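Local coordinates for hypothetical conserved protein (Geobacillus kaustophilus, PDB 2PCS) that is of unknown function but probably binds a small molecule in the pocket of a Bet v 1-like, CoxG-family fold, at residues A[30-35]-A[136-141]; A[34-39]-A[49-54]; A[59-64]-A[84-89]. All coordinates share one frame; numbering follows the deposited sequence.

Interactions 1 and 2 start from the same part of the chain, sharing Gly-34 and Cys-35, and their centres lie about 10 Å apart. From there interaction 1 reaches helix 124-148, far along the sequence, whereas interaction 2 turns back locally onto strand 45-52. Interaction 3 follows interaction 2 along the chain, its centre again about 10 Å away, and meets it where strands 45-52 and 59-71 run side by side in one antiparallel sheet. Interactions 1 and 3 do not touch; their centres are about 17 Å apart. In each of the three contacts, one side chain (Phe-138, Leu-50 and Tyr-61 in turn) lies about 4 Å from an unidentified ligand, consistent with a shared pocket between long helix and sheet.

Interaction 1 (A[30-35]-A[136-141]); sequences KCIMGC and SDFFKK
Asp-137 of helix 124-148 meets Met-33, just after helix 25-31. CG of Asp-137 is anti to the backbone N (chi1 -174°), on a CB that points toward segment 30-35; OD2 lies 3.6 Å from Met-33 CG, and the two side chains cross at about a right angle. The bent thioether chain also sets its CE methyl near the carboxylate, so this is van der Waals contact and not polar pairing. One residue on, Phe-138 uses backbone and ring together. Its CA-H points at Cys-31 O, with CA to O 3.5 Å and an angle of 152° at the hydrogen. The same carbonyl oxygen lies at the ring edge, near the ring plane, and CD1 packs 3.7 Å from Cys-31 CB. Lys-141 completes the contact: its CB lies 3.7 Å from Cys-31 SG, and its CD is 3.6 Å from Cys-31 O. Bends at chi2 and chi3 accompany a path back to Asp-137, one helical turn earlier, where NZ forms a salt bridge with OD2 at 3.3 Å, weak as a hydrogen bond. No hydrogen bond joins the two segments. Phe-138 also touches Leu-28 of helix 25-31, and Phe-139, on the far side of helix 124-148, packs against Leu-107 and Tyr-109 of strand 104-116, while Ile-32 leans on Leu-50 of strand 45-52.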
loop_
_atom_site.group_PDB
_atom_site.type_symbol
_atom_site.label_atom_id
_atom_site.label_comp_id
_atom_site.label_asym_id
_atom_site.label_seq_id
_atom_site.Cartn_x
_atom_site.Cartn_y
_atom_site.Cartn_z
ATOM N N LYS A 30 -0.751 -2.687 -11.045
ATOM C CA LYS A 30 -2.099 -2.439 -11.449
ATOM C C LYS A 30 -2.949 -1.900 -10.330
ATOM O O LYS A 30 -3.813 -1.077 -10.576
ATOM C CB LYS A 30 -2.704 -3.743 -11.974
ATOM C CG LYS A 30 -2.584 -3.927 -13.489
ATOM C CD LYS A 30 -2.502 -5.421 -13.964
ATOM C CE LYS A 30 -2.581 -5.458 -15.528
ATOM N NZ LYS A 30 -2.187 -6.773 -16.180
ATOM N N CYS A 31 -2.731 -2.351 -9.098
ATOM C CA CYS A 31 -3.571 -1.883 -7.950
ATOM C C CYS A 31 -3.084 -0.626 -7.204
ATOM O O CYS A 31 -3.831 -0.057 -6.411
ATOM C CB CYS A 31 -3.833 -3.021 -6.961
ATOM S SG CYS A 31 -4.521 -4.521 -7.731
ATOM N N ILE A 32 -1.836 -0.209 -7.415
ATOM C CA ILE A 32 -1.305 1.008 -6.750
ATOM C C ILE A 32 -1.721 2.148 -7.618
ATOM O O ILE A 32 -1.464 2.138 -8.811
ATOM C CB ILE A 32 0.238 1.026 -6.677
ATOM C CG1 ILE A 32 0.745 -0.022 -5.688
ATOM C CG2 ILE A 32 0.780 2.407 -6.321
ATOM C CD1 ILE A 32 2.226 -0.361 -5.899
ATOM N N MET A 33 -2.349 3.149 -7.052
ATOM C CA MET A 33 -2.789 4.232 -7.921
ATOM C C MET A 33 -1.645 5.085 -8.447
ATOM O O MET A 33 -0.755 5.487 -7.700
ATOM C CB MET A 33 -3.801 5.112 -7.221
ATOM C CG MET A 33 -4.998 5.464 -8.125
ATOM S SD MET A 33 -5.487 7.083 -7.627
ATOM C CE MET A 33 -6.294 6.786 -6.063
ATOM N N GLY A 34 -1.673 5.355 -9.740
ATOM C CA GLY A 34 -0.657 6.208 -10.329
ATOM C C GLY A 34 0.547 5.429 -10.797
ATOM O O GLY A 34 1.422 5.974 -11.485
ATOM N N CYS A 35 0.589 4.149 -10.436
ATOM C CA CYS A 35 1.725 3.316 -10.732
ATOM C C CYS A 35 1.777 2.943 -12.207
ATOM O O CYS A 35 0.884 2.286 -12.716
ATOM C CB CYS A 35 1.773 2.093 -9.839
ATOM S SG CYS A 35 3.387 1.306 -9.937
ATOM N N SER A 136 -7.606 2.454 0.657
ATOM C CA SER A 136 -8.923 1.895 0.209
ATOM C C SER A 136 -8.972 1.520 -1.272
ATOM O O SER A 136 -9.478 0.441 -1.631
ATOM C CB SER A 136 -10.082 2.837 0.472
ATOM O OG SER A 136 -10.015 3.324 1.788
ATOM N N ASP A 137 -8.440 2.397 -2.120
ATOM C CA ASP A 137 -8.398 2.141 -3.527
ATOM C C ASP A 137 -7.512 0.951 -3.909
ATOM O O ASP A 137 -7.809 0.175 -4.851
ATOM C CB ASP A 137 -7.913 3.381 -4.280
ATOM C CG ASP A 137 -8.012 3.180 -5.790
ATOM O OD1 ASP A 137 -9.170 3.110 -6.288
ATOM O OD2 ASP A 137 -6.956 3.004 -6.450
ATOM N N PHE A 138 -6.408 0.797 -3.178
ATOM C CA PHE A 138 -5.563 -0.398 -3.362
ATOM C C PHE A 138 -6.314 -1.671 -2.930
ATOM O O PHE A 138 -6.334 -2.674 -3.633
ATOM C CB PHE A 138 -4.280 -0.241 -2.561
ATOM C CG PHE A 138 -3.418 -1.472 -2.558
ATOM C CD1 PHE A 138 -2.589 -1.781 -3.654
ATOM C CD2 PHE A 138 -3.432 -2.330 -1.470
ATOM C CE1 PHE A 138 -1.793 -2.913 -3.644
ATOM C CE2 PHE A 138 -2.613 -3.465 -1.468
ATOM C CZ PHE A 138 -1.780 -3.741 -2.516
ATOM N N PHE A 139 -6.913 -1.635 -1.757
ATOM C CA PHE A 139 -7.601 -2.835 -1.281
ATOM C C PHE A 139 -8.828 -3.161 -2.158
ATOM O O PHE A 139 -9.181 -4.334 -2.333
ATOM C CB PHE A 139 -7.918 -2.728 0.207
ATOM C CG PHE A 139 -6.721 -2.940 1.073
ATOM C CD1 PHE A 139 -6.472 -2.117 2.148
ATOM C CD2 PHE A 139 -5.832 -3.953 0.793
ATOM C CE1 PHE A 139 -5.334 -2.297 2.946
ATOM C CE2 PHE A 139 -4.683 -4.144 1.575
ATOM C CZ PHE A 139 -4.437 -3.297 2.653
ATOM N N LYS A 140 -9.403 -2.108 -2.772
ATOM C CA LYS A 140 -10.527 -2.232 -3.702
ATOM C C LYS A 140 -10.084 -2.966 -4.941
ATOM O O LYS A 140 -10.786 -3.847 -5.416
ATOM C CB LYS A 140 -11.073 -0.847 -4.085
ATOM C CG LYS A 140 -12.194 -0.878 -5.128
ATOM C CD LYS A 140 -12.405 0.451 -5.859
ATOM C CE LYS A 140 -13.411 0.259 -7.053
ATOM N NZ LYS A 140 -13.828 1.594 -7.681
ATOM N N LYS A 141 -8.925 -2.619 -5.492
ATOM C CA LYS A 141 -8.532 -3.270 -6.745
ATOM C C LYS A 141 -8.011 -4.670 -6.490
ATOM O O LYS A 141 -8.138 -5.553 -7.352
ATOM C CB LYS A 141 -7.534 -2.432 -7.550
ATOM C CG LYS A 141 -8.102 -1.130 -8.159
ATOM C CD LYS A 141 -7.054 -0.026 -8.109
ATOM C CE LYS A 141 -7.049 0.960 -9.293
ATOM N NZ LYS A 141 -5.763 1.811 -9.264
#

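Interaction 2 (A[34-39]-A[49-54]); sequences GCKSLE and DLQIGI
The beta hairpin of strands 35-42 and 45-52 begins here, with Gly-34, Cys-35 and Lys-36 set antiparallel to Gln-51, Leu-50 and Asp-49. Three backbone bonds fix the register. Gln-51 N donates to Gly-34 O at 2.7 Å from above the carbonyl plane, and Lys-36 N donates to Asp-49 O at 3.0 Å; both bonds are nearly straight, with N-H...O angles of 172°. Asp-49 N then bonds Ser-37 O, also at 3.0 Å, so Lys-36 and Ser-37 both answer to Asp-49. That extra residue, with Lys-36 at phi -92° and psi -44°, is consistent with a classic beta bulge, and the chain turns a corner there. Between the bonds, Cys-35 pairs with Leu-50 as a non-hydrogen-bonded pair, CB lying 3.7 Å from Leu-50 CD2. The side chain of Lys-36 runs beside that of Asp-49, pointing the same way, with CB 3.4 Å from OD2. Its amino group stops short of a salt bridge, NZ to Asp-49 OD2 being 5.2 Å, although the charges probably still attract. Extended beyond CG, the Lys-36 chain carries on past Asp-49 to Gln-51, where CD rests 3.4 Å from NE2. An alanine in place of Gln-51 would probably leave the outer methylenes of Lys-36 without this neighbour and the lysine end freer to swing. Leu-50 also touches Ala-63 on the next strand and comes close to an unidentified ligand. A hairpin with an irregular, probably bulged, outer strand thus forms one margin of the antiparallel sheet, within the Bet v 1-like fold to which CoxG proteins are assigned.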
loop_
_atom_site.group_PDB
_atom_site.type_symbol
_atom_site.label_atom_id
_atom_site.label_comp_id
_atom_site.label_asym_id
_atom_site.label_seq_id
_atom_site.Cartn_x
_atom_site.Cartn_y
_atom_site.Cartn_z
ATOM N N GLY A 34 -1.673 5.355 -9.740
ATOM C CA GLY A 34 -0.657 6.208 -10.329
ATOM C C GLY A 34 0.547 5.429 -10.797
ATOM O O GLY A 34 1.422 5.974 -11.485
ATOM N N CYS A 35 0.589 4.149 -10.436
ATOM C CA CYS A 35 1.725 3.316 -10.732
ATOM C C CYS A 35 1.777 2.943 -12.207
ATOM O O CYS A 35 0.884 2.286 -12.716
ATOM C CB CYS A 35 1.773 2.093 -9.839
ATOM S SG CYS A 35 3.387 1.306 -9.937
ATOM N N LYS A 36 2.821 3.427 -12.879
ATOM C CA LYS A 36 3.022 3.223 -14.310
ATOM C C LYS A 36 3.864 1.978 -14.482
ATOM O O LYS A 36 3.558 1.129 -15.322
ATOM C CB LYS A 36 3.724 4.421 -14.945
ATOM C CG LYS A 36 2.816 5.463 -15.610
ATOM C CD LYS A 36 3.636 6.218 -16.717
ATOM C CE LYS A 36 2.790 6.815 -17.882
ATOM N NZ LYS A 36 3.715 7.324 -18.965
ATOM N N SER A 37 4.913 1.858 -13.663
ATOM C CA SER A 37 5.707 0.631 -13.601
ATOM C C SER A 37 6.273 0.356 -12.205
ATOM O O SER A 37 6.587 1.295 -11.457
ATOM C CB SER A 37 6.840 0.680 -14.620
ATOM O OG SER A 37 7.379 1.986 -14.688
ATOM N N LEU A 38 6.366 -0.942 -11.877
ATOM C CA LEU A 38 7.134 -1.462 -10.744
ATOM C C LEU A 38 8.279 -2.274 -11.306
ATOM O O LEU A 38 8.062 -3.364 -11.816
ATOM C CB LEU A 38 6.292 -2.392 -9.861
ATOM C CG LEU A 38 5.860 -2.027 -8.437
ATOM C CD1 LEU A 38 5.226 -3.241 -7.765
ATOM C CD2 LEU A 38 7.001 -1.494 -7.579
ATOM N N GLU A 39 9.493 -1.755 -11.204
ATOM C CA GLU A 39 10.684 -2.465 -11.649
ATOM C C GLU A 39 11.419 -3.081 -10.457
ATOM O O GLU A 39 11.793 -2.384 -9.502
ATOM C CB GLU A 39 11.615 -1.504 -12.416
ATOM C CG GLU A 39 12.785 -2.149 -13.163
ATOM C CD GLU A 39 14.016 -1.216 -13.341
ATOM O OE1 GLU A 39 13.910 0.018 -13.086
ATOM O OE2 GLU A 39 15.101 -1.735 -13.737
ATOM N N ASP A 49 7.328 4.084 -10.516
ATOM C CA ASP A 49 7.135 5.388 -11.168
ATOM C C ASP A 49 5.665 5.791 -10.933
ATOM O O ASP A 49 4.762 5.211 -11.531
ATOM C CB ASP A 49 7.478 5.278 -12.671
ATOM C CG ASP A 49 6.949 6.487 -13.519
ATOM O OD1 ASP A 49 6.959 7.656 -13.034
ATOM O OD2 ASP A 49 6.542 6.263 -14.688
ATOM N N LEU A 50 5.429 6.732 -10.026
ATOM C CA LEU A 50 4.039 7.083 -9.657
ATOM C C LEU A 50 3.613 8.433 -10.241
ATOM O O LEU A 50 4.273 9.457 -10.038
ATOM C CB LEU A 50 3.841 7.079 -8.127
ATOM C CG LEU A 50 4.182 5.774 -7.414
ATOM C CD1 LEU A 50 4.321 5.949 -5.913
ATOM C CD2 LEU A 50 3.187 4.717 -7.711
ATOM N N GLN A 51 2.518 8.431 -10.982
ATOM C CA GLN A 51 1.936 9.690 -11.421
ATOM C C GLN A 51 0.593 9.873 -10.756
ATOM O O GLN A 51 -0.400 9.304 -11.149
ATOM C CB GLN A 51 1.899 9.795 -12.960
ATOM C CG GLN A 51 3.328 9.807 -13.530
ATOM C CD GLN A 51 3.414 9.754 -15.039
ATOM O OE1 GLN A 51 2.484 10.157 -15.747
ATOM N NE2 GLN A 51 4.560 9.271 -15.549
ATOM N N ILE A 52 0.589 10.671 -9.715
ATOM C CA ILE A 52 -0.566 10.791 -8.888
ATOM C C ILE A 52 -1.349 12.047 -9.262
ATOM O O ILE A 52 -0.827 13.178 -9.149
ATOM C CB ILE A 52 -0.148 10.736 -7.421
ATOM C CG1 ILE A 52 0.288 9.291 -7.101
ATOM C CG2 ILE A 52 -1.300 11.167 -6.517
ATOM C CD1 ILE A 52 1.476 9.202 -6.180
ATOM N N GLY A 53 -2.590 11.818 -9.722
ATOM C CA GLY A 53 -3.513 12.865 -10.171
ATOM C C GLY A 53 -4.328 13.542 -9.068
ATOM O O GLY A 53 -4.831 14.643 -9.264
ATOM N N ILE A 54 -4.452 12.912 -7.904
ATOM C CA ILE A 54 -5.221 13.518 -6.828
ATOM C C ILE A 54 -4.695 14.921 -6.653
ATOM O O ILE A 54 -3.551 15.102 -6.251
ATOM C CB ILE A 54 -5.077 12.772 -5.482
ATOM C CG1 ILE A 54 -5.630 11.363 -5.588
ATOM C CG2 ILE A 54 -5.831 13.487 -4.391
ATOM C CD1 ILE A 54 -5.190 10.481 -4.411
#

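Interaction 3 (A[59-64]-A[84-89]); sequences GKYDAI and GGPGFV
Tyr-61 and Pro-86 reach toward each other tip to tip, and with Gly-84 they account for most of the surface buried in this contact. The phenol oxygen is the leading atom: Tyr-61 OH lies 3.2 Å from Pro-86 CG, while the ring carbon Tyr-61 CZ is 3.7 Å from the same CG. The hydroxyl has its polar partner outside the two segments, in a hydrogen bond with Val-57 O, which should help fix where the tip of the ring sits beside the proline. With CG anti to the carbonyl carbon (chi1 -59°), the ring sets out beside the backbone N, and its far end comes nearer to the turn at Pro-86. At the ring edge, near its plane, Tyr-61 CE1 is 4.1 Å from Gly-87 O.

Pro-86 owes its position to a tight turn. Gly-84 N donates to Gly-87 O at 2.8 Å and Gly-87 N returns a bond to Gly-84 O at 3.0 Å, the reciprocal pair that closes a two-residue beta hairpin; Gly-85 and Pro-86 are the corner residues of its type I turn. The hairpin links strands 75-84 and 87-99, consecutive members of the antiparallel sheet, and strand 59-71 flanks the first of them.

Gly-84 meets strand 59-71 through its backbone. Its CA-H is directed at Lys-60 O, CA to O 3.4 Å with an angle of 142° at the hydrogen, and a side chain here would collide with that carbonyl and with the tyrosine ring. Gly-59 is similarly restricted: its CA lies 3.8 Å from Pro-86 CG, and a CB would run into the proline ring. No hydrogen bond spans the two segments, but just beyond, Asp-62 and Glu-83 are joined through their backbones. The side chain of Tyr-61 also touches Ile-52 of strand 45-52 and lies about 4 Å from an unidentified ligand.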
loop_
_atom_site.group_PDB
_atom_site.type_symbol
_atom_site.label_atom_id
_atom_site.label_comp_id
_atom_site.label_asym_id
_atom_site.label_seq_id
_atom_site.Cartn_x
_atom_site.Cartn_y
_atom_site.Cartn_z
ATOM N N GLY A 59 1.301 15.259 -8.646
ATOM C CA GLY A 59 2.744 15.171 -8.744
ATOM C C GLY A 59 3.219 13.829 -9.291
ATOM O O GLY A 59 2.426 12.850 -9.402
ATOM N N LYS A 60 4.500 13.832 -9.673
ATOM C CA LYS A 60 5.225 12.674 -10.115
ATOM C C LYS A 60 6.243 12.315 -9.046
ATOM O O LYS A 60 6.944 13.162 -8.480
ATOM C CB LYS A 60 5.868 12.935 -11.467
ATOM C CG LYS A 60 4.787 12.993 -12.579
ATOM C CD LYS A 60 5.299 13.379 -14.012
ATOM C CE LYS A 60 4.087 13.794 -14.910
ATOM N NZ LYS A 60 4.353 13.755 -16.417
ATOM N N TYR A 61 6.271 11.042 -8.701
ATOM C CA TYR A 61 7.092 10.625 -7.583
ATOM C C TYR A 61 7.760 9.385 -8.004
ATOM O O TYR A 61 7.179 8.629 -8.748
ATOM C CB TYR A 61 6.228 10.315 -6.364
ATOM C CG TYR A 61 5.383 11.431 -5.856
ATOM C CD1 TYR A 61 5.810 12.181 -4.799
ATOM C CD2 TYR A 61 4.140 11.737 -6.447
ATOM C CE1 TYR A 61 5.032 13.187 -4.261
ATOM C CE2 TYR A 61 3.336 12.770 -5.935
ATOM C CZ TYR A 61 3.787 13.470 -4.814
ATOM O OH TYR A 61 3.046 14.511 -4.275
ATOM N N ASP A 62 8.980 9.196 -7.531
ATOM C CA ASP A 62 9.653 7.894 -7.591
ATOM C C ASP A 62 9.696 7.316 -6.193
ATOM O O ASP A 62 9.916 8.046 -5.229
ATOM C CB ASP A 62 11.059 8.013 -8.184
ATOM C CG ASP A 62 11.015 8.363 -9.670
ATOM O OD1 ASP A 62 11.601 9.386 -10.072
ATOM O OD2 ASP A 62 10.331 7.655 -10.444
ATOM N N ALA A 63 9.458 6.005 -6.091
ATOM C CA ALA A 63 9.341 5.349 -4.807
ATOM C C ALA A 63 10.179 4.123 -4.837
ATOM O O ALA A 63 10.111 3.386 -5.799
ATOM C CB ALA A 63 7.847 4.950 -4.533
ATOM N N ILE A 64 10.969 3.911 -3.788
ATOM C CA ILE A 64 11.576 2.611 -3.538
ATOM C C ILE A 64 10.688 1.838 -2.538
ATOM O O ILE A 64 10.385 2.321 -1.452
ATOM C CB ILE A 64 13.053 2.683 -2.997
ATOM C CG1 ILE A 64 13.995 3.541 -3.888
ATOM C CG2 ILE A 64 13.620 1.290 -2.853
ATOM C CD1 ILE A 64 13.914 3.247 -5.375
ATOM N N GLY A 84 9.484 13.394 -4.816
ATOM C CA GLY A 84 9.137 14.069 -6.036
ATOM C C GLY A 84 9.118 15.567 -5.864
ATOM O O GLY A 84 9.425 16.120 -4.792
ATOM N N GLY A 85 8.731 16.232 -6.943
ATOM C CA GLY A 85 8.485 17.670 -6.967
ATOM C C GLY A 85 7.807 18.166 -5.739
ATOM O O GLY A 85 8.378 19.009 -5.075
ATOM N N PRO A 86 6.594 17.622 -5.403
ATOM C CA PRO A 86 5.829 18.145 -4.246
ATOM C C PRO A 86 6.370 17.776 -2.893
ATOM O O PRO A 86 5.956 18.382 -1.881
ATOM C CB PRO A 86 4.396 17.608 -4.453
ATOM C CG PRO A 86 4.391 16.945 -5.870
ATOM C CD PRO A 86 5.854 16.555 -6.107
ATOM N N GLY A 87 7.316 16.846 -2.829
ATOM C CA GLY A 87 7.947 16.548 -1.536
ATOM C C GLY A 87 8.282 15.073 -1.393
ATOM O O GLY A 87 8.447 14.354 -2.381
ATOM N N PHE A 88 8.437 14.627 -0.157
ATOM C CA PHE A 88 8.871 13.269 0.083
ATOM C C PHE A 88 8.091 12.564 1.255
ATOM O O PHE A 88 7.450 13.222 2.142
ATOM C CB PHE A 88 10.401 13.204 0.302
ATOM C CG PHE A 88 10.847 13.832 1.579
ATOM C CD1 PHE A 88 11.052 15.197 1.650
ATOM C CD2 PHE A 88 10.986 13.075 2.712
ATOM C CE1 PHE A 88 11.466 15.798 2.802
ATOM C CE2 PHE A 88 11.394 13.668 3.918
ATOM C CZ PHE A 88 11.665 15.041 3.970
ATOM N N VAL A 89 8.246 11.235 1.245
ATOM C CA VAL A 89 7.602 10.265 2.145
ATOM C C VAL A 89 8.578 9.119 2.525
ATOM O O VAL A 89 8.996 8.331 1.679
ATOM C CB VAL A 89 6.379 9.573 1.445
ATOM C CG1 VAL A 89 5.720 8.610 2.398
ATOM C CG2 VAL A 89 5.320 10.606 0.992
#